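Protease (Penicillium cyclopium, PDB 5Z6O) hydrolyses peptide bonds as a serine protease of the subtilisin family, related to proteinase K, and probably degrades casein, gelatin and type IV collagen. Local coordinates at residues T43-G48 with H73-A78; V132-L137 with A230-A235; L159-G164 with S174-P179; G164-D169 with F196-S201. All blocks are in the same frame, centred on the assembly; numbering follows the deposited sequence. Where two conformers were deposited one is given.

Contact 1: T43-G48 with H73-A78; sequences TGIDIG and HGTHTA
Gly74, in the first turn of helix 73-82, is pressed against Thr43 and Gly44. Its CA lies 3.1 Å from Gly44 O, a CA-H...O contact. A side chain at Gly74 would run into that oxygen and into Thr43 OG1. Gly74 N donates to Thr43 OG1 over 2.9 Å, with an N-H...O angle of 145°. Thr43 OG1 stands between its own backbone N and carbonyl carbon (chi1 65°), facing the helix. A second threonine works the other way round: Thr75 OG1 accepts from Asp46 N at 2.9 Å and 160°. Outside the two segments, the carboxylate of Asp69 reaches both hydroxyls, OD1 to Thr43 and OD2 to Thr75. This is the subtilisin fold, in which the charge relay Asp42 ends strand 37-42 and His73 opens the helix. The close packing thus ties the chain just past Asp42 to the first turn after His73. Further along the helix the tight side is apolar, with Ile45 CD1 3.6 Å from Ala78 CB. Both side chains also touch Val94 of strand 93-98. The looser side begins at Asp46, which is partly exposed. Its carboxylate leads off the helix, and OD2 is bonded to Gly218 N. His73 also turns its ring away from this interface, to the bound phenylmethanesulfonic acid, and its ND1 is bonded to Asn71 OD1.

Contact 2: V132-L137 with A230-A235; sequences VMNMSL and AAPHVA. With PMS (phenylmethanesulfonic acid), chain C.
Asn134 of strand 132-135 projects onto helix 230-235 and meets three residues there. Its CB is 3.9 Å from Ala235 CB. Its CG lies 4.0 Å from Pro232 CA, and the amide reaches on to Ala231. CG stands anti to the backbone N (chi1 -175°), which carries the amide across the proline ring. An alanine here would probably open a gap between strand and helix, where Ala231, Pro232 and Ala235 would lose the group packed against them. Contacts on both sides of Asn134 extend the patch. Val132 CG1 meets Ala235 CB at 3.7 Å. Ser136 OG sits 3.6 Å from Pro232 CD and 3.9 Å from Ala231 CB. That hydroxyl is also hydrogen-bonded to Ser228 O, one turn back along the helix. Ser136 therefore links the end of the strand to the backbone of the charge relay serine. On the ligand side, Ser136 O lies 3.7 Å from C2 of the phenyl ring of phenylmethanesulfonic acid.

The small residues Ala231 and Ala235 let the helix come close. The two axes approach to 8.1 Å and run antiparallel, at 176°. The helix is kinked at Pro232, whose N has no bond to the preceding turn. Met133 and Met135 point to the other face of the sheet, against Val41 and Leu159. Strand 131-135 is central in the parallel sheet, between strands 37-42 and 157-162. Helix 227-245 packs on its Asn134 face, and helix 73-82 touches Pro232 through Thr77 and Thr80.

Contact 3: L159-G164 with S174-P179; sequences LSVAAG and SPASAP. With PMS (phenylmethanesulfonic acid), chain C.
Val161 and Pro175 make the main apolar contact, with Val161 CG1 3.8 Å from Pro175 CG. CG1 stands anti to the backbone N (chi1 178°), and this branch does the touching. It also lies 3.8 Å from Ala176 N, so it rests where the chain leaves the proline. The peptide bond before Pro175 is cis, which turns the chain sharply there. The second apolar group is the methyl of Ala176. It packs on carbonyl oxygens, with CB 3.9 Å from Ala162 O and 3.8 Å from Ala163 O.

The polar bonds lie within one segment or lead outside. A type I turn runs from Pro175 to Ala178, closed by Ala178 N to Pro175 O at 2.9 Å. Within the turn, Ala176 O is bonded to Thr183 OG1, outside the two segments. Gly164 N is bonded to Thr227 OG1.

The ligand contacts involve the other side of the strand. Ala162 CB, pointing away from the turn, is 3.7 Å from C3 of phenylmethanesulfonic acid. Gly164 CA is 3.8 Å from C4 of the same ring. At the positive phi of Gly164 (111°) a side chain would jam against the carbonyl O of Ala163. These contacts with the phenyl ring are consistent with the S1 pocket of subtilisins, one wall of which is formed by this part of the chain.

Strand 157-162 lies between strands 131-135 and 182-187 in the parallel sheet. Pro175 also touches Met135 of the former, and helix 143-154 packs against Leu159 and Ala178.

Contact 4: G164-D169 with F196-S201; sequences GNEAQD and FTNFGS. With PMS (phenylmethanesulfonic acid), chain C.
Phe199 lays one face of its ring on the peptide between Gln168 and Asp169, with Gln168 C 3.6 Å above the ring plane. The Phe196 ring stands at 90° to the amide of Asn165, and its CD1 is 3.6 Å from Asn165 OD1. The third flat group is the amide of Asn198, a buried residue. Its OD1 accepts from Glu166 N at 2.9 Å and Gln168 N at 3.1 Å, which come from opposite faces of the amide plane. ND2 donates at 3.0 Å to the syn side of Glu166 OE1, which lies close to the amide plane, though ND2 is well out of the carboxylate plane. ND2 also donates to Ala163 O. A leucine here would probably leave Glu166 N, Gln168 N and Glu166 OE1 without their mate. Backbone bonds flank the amide, with Asn198 N on Gly164 O and Phe199 N on Gln168 O.

Asn165 ND2 donates to the sulfonate O1S at 2.7 Å and 164°, as the oxyanion-hole asparagine of subtilisins would. Thr227 OG1 holds its OD1. At the outer end, one water bridges Asp169 OD2 and Ser201 N, while Asp169 OD1 is bonded to Ser171 OG. The loop after strand 157-162 thus clasps the loop leading to strand 205-208, while Phe196 and Thr197 pack on strand 182-187.

Overall arrangement
The contacts come in chain order as contact 1, then contacts 2 to 4. Contacts 3 and 4 both fall between the two segments of contact 2. Their own segments alternate, and they share Gly164. Neighbouring centres lie about 12, 10 and 11 Å apart, while contacts 1 and 4 are about 25 Å apart. Contacts 1 and 2 touch where Thr77 meets Pro232 and Ser136. Contacts 2 and 3 are joined by adjacent strands, 131-135 and 157-162, of the parallel sheet. The Asn198 amide links contact 4 to Ala163 of contact 3. Together they border the active site: His73 in contact 1, the phenyl pocket in contacts 2 and 3, and Asn165 in contact 4.

Contact 1: T43-G48 with H73-A78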
# COMPACT_ATOMS: atom_id res chain seq x y z
N THR A 43 5.24 -10.41 4.65
CA THR A 43 6.24 -11.30 5.24
C THR A 43 6.72 -10.89 6.64
O THR A 43 7.68 -11.50 7.15
CB THR A 43 7.45 -11.42 4.32
OG1 THR A 43 8.13 -10.17 4.21
CG2 THR A 43 7.04 -11.88 2.93
N GLY A 44 6.10 -9.90 7.27
CA GLY A 44 6.63 -9.33 8.50
C GLY A 44 7.40 -8.05 8.24
O GLY A 44 7.67 -7.66 7.12
N ILE A 45 7.73 -7.36 9.34
CA ILE A 45 8.41 -6.07 9.26
C ILE A 45 9.59 -6.09 10.22
O ILE A 45 9.44 -6.51 11.37
CB ILE A 45 7.48 -4.91 9.64
CG1 ILE A 45 6.28 -4.85 8.72
CG2 ILE A 45 8.24 -3.57 9.61
CD1 ILE A 45 5.23 -3.86 9.26
N ASP A 46 10.72 -5.57 9.77
CA ASP A 46 11.87 -5.33 10.67
C ASP A 46 11.54 -4.07 11.45
O ASP A 46 11.91 -2.96 11.07
CB ASP A 46 13.15 -5.19 9.86
CG ASP A 46 14.37 -4.88 10.72
OD1 ASP A 46 14.27 -4.91 11.95
OD2 ASP A 46 15.42 -4.58 10.15
N ILE A 47 10.81 -4.25 12.56
CA ILE A 47 10.29 -3.10 13.28
C ILE A 47 11.39 -2.30 13.95
O ILE A 47 11.17 -1.15 14.31
CB ILE A 47 9.20 -3.49 14.31
CG1 ILE A 47 9.75 -4.41 15.37
CG2 ILE A 47 7.93 -4.14 13.62
CD1 ILE A 47 8.80 -4.57 16.54
N GLY A 48 12.59 -2.87 14.07
CA GLY A 48 13.71 -2.12 14.62
C GLY A 48 14.38 -1.20 13.63
O GLY A 48 15.29 -0.45 13.99
N HIS A 73 10.22 -8.23 1.73
CA HIS A 73 9.10 -7.55 1.08
C HIS A 73 8.23 -6.83 2.09
O HIS A 73 7.76 -5.70 1.83
CB HIS A 73 8.26 -8.53 0.27
CG HIS A 73 8.75 -8.70 -1.13
ND1 HIS A 73 9.91 -9.38 -1.42
CD2 HIS A 73 8.30 -8.19 -2.30
CE1 HIS A 73 10.13 -9.34 -2.72
NE2 HIS A 73 9.17 -8.62 -3.28
N GLY A 74 8.00 -7.44 3.25
CA GLY A 74 7.11 -6.82 4.22
C GLY A 74 7.68 -5.53 4.79
O GLY A 74 6.94 -4.56 5.01
N THR A 75 9.00 -5.49 5.00
CA THR A 75 9.64 -4.26 5.48
C THR A 75 9.63 -3.20 4.40
O THR A 75 9.39 -2.01 4.67
CB THR A 75 11.08 -4.57 5.87
OG1 THR A 75 11.07 -5.55 6.92
CG2 THR A 75 11.85 -3.27 6.31
N HIS A 76 9.89 -3.61 3.17
CA HIS A 76 9.98 -2.66 2.06
C HIS A 76 8.62 -1.99 1.82
O HIS A 76 8.52 -0.76 1.71
CB HIS A 76 10.46 -3.43 0.82
CG HIS A 76 10.86 -2.57 -0.35
ND1 HIS A 76 9.94 -2.07 -1.27
CD2 HIS A 76 12.07 -2.15 -0.77
CE1 HIS A 76 10.59 -1.37 -2.19
NE2 HIS A 76 11.88 -1.42 -1.92
N THR A 77 7.55 -2.79 1.79
CA THR A 77 6.23 -2.20 1.57
C THR A 77 5.76 -1.37 2.75
O THR A 77 5.20 -0.27 2.56
CB THR A 77 5.20 -3.28 1.23
OG1 THR A 77 5.07 -4.21 2.32
CG2 THR A 77 5.63 -4.04 -0.09
N ALA A 78 6.00 -1.84 3.99
CA ALA A 78 5.66 -0.97 5.12
C ALA A 78 6.44 0.34 5.05
O ALA A 78 5.93 1.41 5.43
CB ALA A 78 5.98 -1.71 6.43

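Contact 2: V132-L137 with A230-A235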
# COMPACT_ATOMS: atom_id res chain seq x y z
N VAL A 132 -6.09 1.33 8.03
CA VAL A 132 -5.68 1.01 6.66
C VAL A 132 -5.02 -0.36 6.67
O VAL A 132 -4.30 -0.70 7.61
CB VAL A 132 -4.70 2.10 6.12
CG1 VAL A 132 -4.03 1.65 4.82
CG2 VAL A 132 -5.47 3.40 5.94
N MET A 133 -5.32 -1.16 5.65
CA MET A 133 -4.66 -2.43 5.49
C MET A 133 -4.03 -2.48 4.12
O MET A 133 -4.69 -2.15 3.13
CB MET A 133 -5.65 -3.59 5.67
CG MET A 133 -5.00 -4.96 5.49
SD MET A 133 -6.15 -6.36 5.66
CE MET A 133 -6.45 -6.35 7.42
N ASN A 134 -2.79 -2.92 4.05
CA ASN A 134 -2.11 -3.07 2.77
C ASN A 134 -1.88 -4.56 2.49
O ASN A 134 -1.27 -5.26 3.31
CB ASN A 134 -0.79 -2.34 2.73
CG ASN A 134 -0.15 -2.40 1.34
OD1 ASN A 134 -0.61 -1.72 0.41
ND2 ASN A 134 0.85 -3.24 1.19
N MET A 135 -2.25 -5.01 1.29
CA MET A 135 -2.06 -6.42 0.91
C MET A 135 -1.29 -6.44 -0.40
O MET A 135 -1.88 -6.30 -1.46
CB MET A 135 -3.37 -7.19 0.77
CG MET A 135 -3.95 -7.53 2.14
SD MET A 135 -5.37 -8.71 2.00
CE MET A 135 -4.60 -10.19 1.38
N SER A 136 0.02 -6.60 -0.32
CA SER A 136 0.84 -6.68 -1.52
C SER A 136 1.11 -8.13 -1.86
O SER A 136 2.25 -8.56 -1.87
CB SER A 136 2.15 -5.92 -1.32
OG SER A 136 1.94 -4.51 -1.35
N LEU A 137 0.07 -8.91 -2.01
CA LEU A 137 0.17 -10.31 -2.34
C LEU A 137 -1.11 -10.66 -3.09
O LEU A 137 -2.09 -9.93 -3.06
CB LEU A 137 0.33 -11.21 -1.11
CG LEU A 137 -0.75 -11.05 -0.03
CD1 LEU A 137 -1.98 -11.92 -0.29
CD2 LEU A 137 -0.16 -11.35 1.36
N ALA A 230 3.45 -0.70 -5.63
CA ALA A 230 2.45 0.30 -5.97
C ALA A 230 1.41 0.41 -4.86
O ALA A 230 1.15 1.51 -4.35
CB ALA A 230 1.81 -0.10 -7.32
N ALA A 231 0.87 -0.72 -4.41
CA ALA A 231 -0.19 -0.67 -3.39
C ALA A 231 0.16 0.14 -2.13
O ALA A 231 -0.71 0.90 -1.66
CB ALA A 231 -0.58 -2.10 -2.99
N PRO A 232 1.34 0.02 -1.53
CA PRO A 232 1.60 0.77 -0.30
C PRO A 232 1.68 2.27 -0.51
O PRO A 232 1.46 3.01 0.47
CB PRO A 232 2.94 0.19 0.22
CG PRO A 232 3.55 -0.47 -0.94
CD PRO A 232 2.39 -0.98 -1.77
N HIS A 233 1.96 2.76 -1.73
CA HIS A 233 1.82 4.21 -1.94
C HIS A 233 0.38 4.62 -1.66
O HIS A 233 0.13 5.69 -1.09
CB HIS A 233 2.19 4.61 -3.37
CG HIS A 233 3.66 4.54 -3.69
ND1 HIS A 233 4.29 3.38 -4.08
CD2 HIS A 233 4.61 5.51 -3.72
CE1 HIS A 233 5.56 3.64 -4.35
NE2 HIS A 233 5.78 4.92 -4.14
N VAL A 234 -0.58 3.78 -2.08
CA VAL A 234 -1.99 4.12 -1.91
C VAL A 234 -2.40 3.91 -0.45
O VAL A 234 -3.17 4.71 0.10
CB VAL A 234 -2.85 3.30 -2.89
CG1 VAL A 234 -4.35 3.62 -2.71
CG2 VAL A 234 -2.46 3.63 -4.33
N ALA A 235 -1.86 2.88 0.22
CA ALA A 235 -2.11 2.73 1.65
C ALA A 235 -1.66 3.97 2.40
O ALA A 235 -2.39 4.51 3.25
CB ALA A 235 -1.37 1.50 2.22
C PMS C . 4.48 -9.74 -4.83
S PMS C . 5.07 -8.06 -5.14
C1 PMS C . 3.09 -9.96 -5.45
C2 PMS C . 2.14 -8.94 -5.51
C3 PMS C . 0.90 -9.18 -6.07
C4 PMS C . 0.59 -10.43 -6.59
C5 PMS C . 1.53 -11.44 -6.52
C6 PMS C . 2.78 -11.21 -5.97
O2S PMS C . 6.57 -7.96 -5.02
O1S PMS C . 4.82 -7.63 -6.55

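Contact 3: L159-G164 with S174-P179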
# COMPACT_ATOMS: atom_id res chain seq x y z
N LEU A 159 -8.75 -0.98 2.35
CA LEU A 159 -7.89 -2.09 1.94
C LEU A 159 -7.32 -1.80 0.56
O LEU A 159 -8.07 -1.73 -0.42
CB LEU A 159 -8.67 -3.42 1.98
CG LEU A 159 -7.92 -4.67 1.50
CD1 LEU A 159 -6.53 -4.80 2.16
CD2 LEU A 159 -8.79 -5.88 1.80
N SER A 160 -6.02 -1.56 0.48
CA SER A 160 -5.34 -1.42 -0.80
C SER A 160 -4.68 -2.75 -1.17
O SER A 160 -4.00 -3.36 -0.34
CB SER A 160 -4.30 -0.30 -0.75
OG SER A 160 -3.36 -0.53 0.26
N VAL A 161 -4.88 -3.18 -2.42
CA VAL A 161 -4.44 -4.49 -2.90
C VAL A 161 -3.63 -4.34 -4.17
O VAL A 161 -4.06 -3.65 -5.10
CB VAL A 161 -5.68 -5.39 -3.16
CG1 VAL A 161 -5.26 -6.71 -3.68
CG2 VAL A 161 -6.48 -5.59 -1.86
N ALA A 162 -2.50 -5.06 -4.25
CA ALA A 162 -1.74 -5.12 -5.49
C ALA A 162 -2.56 -5.81 -6.57
O ALA A 162 -3.21 -6.84 -6.34
CB ALA A 162 -0.43 -5.87 -5.26
N ALA A 163 -2.51 -5.27 -7.79
CA ALA A 163 -3.33 -5.89 -8.84
C ALA A 163 -2.76 -7.21 -9.32
O ALA A 163 -3.52 -8.04 -9.87
CB ALA A 163 -3.46 -4.94 -10.03
N GLY A 164 -1.46 -7.44 -9.13
CA GLY A 164 -0.82 -8.64 -9.64
C GLY A 164 0.14 -8.32 -10.78
O GLY A 164 0.10 -7.25 -11.40
N SER A 174 -7.27 -12.93 -6.84
CA SER A 174 -7.83 -12.62 -5.54
C SER A 174 -6.70 -12.21 -4.61
O SER A 174 -5.66 -12.86 -4.59
CB SER A 174 -8.57 -13.83 -4.96
OG SER A 174 -9.76 -14.02 -5.70
N PRO A 175 -6.89 -11.16 -3.79
CA PRO A 175 -8.13 -10.39 -3.60
C PRO A 175 -8.30 -9.19 -4.55
O PRO A 175 -9.21 -8.40 -4.32
CB PRO A 175 -8.00 -9.91 -2.13
CG PRO A 175 -6.53 -9.79 -1.90
CD PRO A 175 -5.86 -10.83 -2.79
N ALA A 176 -7.52 -9.09 -5.64
CA ALA A 176 -7.65 -7.94 -6.54
C ALA A 176 -9.07 -7.79 -7.06
O ALA A 176 -9.52 -6.66 -7.31
CB ALA A 176 -6.69 -8.06 -7.71
N SER A 177 -9.79 -8.90 -7.27
CA SER A 177 -11.12 -8.86 -7.85
C SER A 177 -12.21 -8.68 -6.80
O SER A 177 -13.39 -8.68 -7.17
CB SER A 177 -11.39 -10.15 -8.66
OG SER A 177 -11.27 -11.27 -7.82
N ALA A 178 -11.86 -8.52 -5.53
CA ALA A 178 -12.85 -8.55 -4.46
C ALA A 178 -13.69 -7.28 -4.44
O ALA A 178 -13.24 -6.21 -4.86
CB ALA A 178 -12.18 -8.71 -3.10
N PRO A 179 -14.91 -7.37 -3.87
CA PRO A 179 -15.78 -6.19 -3.80
C PRO A 179 -15.20 -5.12 -2.88
O PRO A 179 -14.79 -5.41 -1.76
CB PRO A 179 -17.10 -6.75 -3.24
CG PRO A 179 -17.00 -8.26 -3.39
CD PRO A 179 -15.56 -8.57 -3.30
C PMS C . 4.48 -9.74 -4.83
S PMS C . 5.07 -8.06 -5.14
C1 PMS C . 3.09 -9.96 -5.45
C2 PMS C . 2.14 -8.94 -5.51
C3 PMS C . 0.90 -9.18 -6.07
C4 PMS C . 0.59 -10.43 -6.59
C5 PMS C . 1.53 -11.44 -6.52
C6 PMS C . 2.78 -11.21 -5.97
O2S PMS C . 6.57 -7.96 -5.02
O1S PMS C . 4.82 -7.63 -6.55

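Contact 4: G164-D169 with F196-S201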
# COMPACT_ATOMS: atom_id res chain seq x y z
N GLY A 164 -1.46 -7.44 -9.13
CA GLY A 164 -0.82 -8.64 -9.64
C GLY A 164 0.14 -8.32 -10.78
O GLY A 164 0.10 -7.25 -11.40
N ASN A 165 1.03 -9.27 -11.04
CA ASN A 165 2.17 -9.04 -11.93
C ASN A 165 2.19 -9.96 -13.15
O ASN A 165 3.26 -10.23 -13.68
CB ASN A 165 3.49 -9.22 -11.18
CG ASN A 165 3.59 -8.33 -9.96
OD1 ASN A 165 3.15 -7.19 -9.97
ND2 ASN A 165 4.17 -8.85 -8.90
N GLU A 166 1.05 -10.45 -13.62
CA GLU A 166 1.07 -11.44 -14.69
C GLU A 166 0.64 -10.88 -16.03
O GLU A 166 0.33 -11.65 -16.95
CB GLU A 166 0.20 -12.64 -14.31
CG GLU A 166 0.62 -13.30 -13.00
CD GLU A 166 -0.05 -12.64 -11.80
OE1 GLU A 166 -1.22 -12.19 -11.89
OE2 GLU A 166 0.60 -12.57 -10.75
N ALA A 167 0.62 -9.55 -16.17
CA ALA A 167 0.20 -8.89 -17.40
C ALA A 167 -1.11 -9.49 -17.91
O ALA A 167 -1.25 -9.89 -19.07
CB ALA A 167 1.31 -8.98 -18.46
N GLN A 168 -2.09 -9.59 -17.01
CA GLN A 168 -3.38 -10.09 -17.42
C GLN A 168 -4.48 -9.30 -16.72
O GLN A 168 -4.23 -8.46 -15.85
CB GLN A 168 -3.52 -11.59 -17.13
CG GLN A 168 -3.70 -11.98 -15.68
CD GLN A 168 -3.90 -13.49 -15.50
OE1 GLN A 168 -4.81 -13.94 -14.80
NE2 GLN A 168 -3.02 -14.28 -16.12
N ASP A 169 -5.71 -9.58 -17.11
CA ASP A 169 -6.85 -8.95 -16.47
C ASP A 169 -6.93 -9.37 -15.01
O ASP A 169 -7.01 -10.56 -14.69
CB ASP A 169 -8.13 -9.30 -17.22
CG ASP A 169 -9.29 -8.43 -16.83
OD1 ASP A 169 -9.65 -8.41 -15.65
OD2 ASP A 169 -9.85 -7.73 -17.71
N PHE A 196 4.72 -5.54 -16.58
CA PHE A 196 4.22 -6.70 -15.85
C PHE A 196 2.86 -6.48 -15.21
O PHE A 196 2.29 -7.45 -14.69
CB PHE A 196 5.21 -7.07 -14.73
CG PHE A 196 5.56 -5.91 -13.84
CD1 PHE A 196 4.69 -5.52 -12.82
CD2 PHE A 196 6.75 -5.18 -14.03
CE1 PHE A 196 4.99 -4.42 -12.01
CE2 PHE A 196 7.08 -4.09 -13.20
CZ PHE A 196 6.18 -3.71 -12.17
N THR A 197 2.31 -5.27 -15.18
CA THR A 197 1.16 -5.03 -14.31
C THR A 197 -0.10 -5.69 -14.85
O THR A 197 -0.35 -5.72 -16.05
CB THR A 197 0.91 -3.52 -14.08
OG1 THR A 197 -0.06 -3.37 -13.02
CG2 THR A 197 0.35 -2.84 -15.34
N ASN A 198 -0.90 -6.24 -13.93
CA ASN A 198 -2.26 -6.62 -14.27
C ASN A 198 -3.07 -5.36 -14.51
O ASN A 198 -2.68 -4.27 -14.09
CB ASN A 198 -2.88 -7.48 -13.16
CG ASN A 198 -2.37 -8.92 -13.16
OD1 ASN A 198 -1.55 -9.32 -13.97
ND2 ASN A 198 -2.85 -9.69 -12.21
N PHE A 199 -4.20 -5.51 -15.20
CA PHE A 199 -4.97 -4.36 -15.69
C PHE A 199 -6.45 -4.75 -15.71
O PHE A 199 -6.85 -5.77 -15.14
CB PHE A 199 -4.51 -3.94 -17.10
CG PHE A 199 -4.43 -5.09 -18.06
CD1 PHE A 199 -5.58 -5.56 -18.71
CD2 PHE A 199 -3.22 -5.74 -18.28
CE1 PHE A 199 -5.50 -6.64 -19.57
CE2 PHE A 199 -3.14 -6.81 -19.14
CZ PHE A 199 -4.28 -7.27 -19.77
N GLY A 200 -7.25 -3.92 -16.35
CA GLY A 200 -8.66 -4.21 -16.54
C GLY A 200 -9.53 -3.32 -15.69
O GLY A 200 -9.07 -2.44 -14.96
N SER A 201 -10.83 -3.60 -15.77
CA SER A 201 -11.80 -2.69 -15.20
C SER A 201 -11.83 -2.75 -13.67
O SER A 201 -12.41 -1.85 -13.06
CB SER A 201 -13.19 -3.01 -15.76
OG SER A 201 -13.61 -4.29 -15.32
C PMS C . 4.48 -9.74 -4.83
S PMS C . 5.07 -8.06 -5.14
C1 PMS C . 3.09 -9.96 -5.45
C2 PMS C . 2.14 -8.94 -5.51
C3 PMS C . 0.90 -9.18 -6.07
C4 PMS C . 0.59 -10.43 -6.59
C5 PMS C . 1.53 -11.44 -6.52
C6 PMS C . 2.78 -11.21 -5.97
O2S PMS C . 6.57 -7.96 -5.02
O1S PMS C . 4.82 -7.63 -6.55
O HOH W 1 -11.54 -5.75 -17.76
O HOH W 2 -11.30 -6.47 -14.53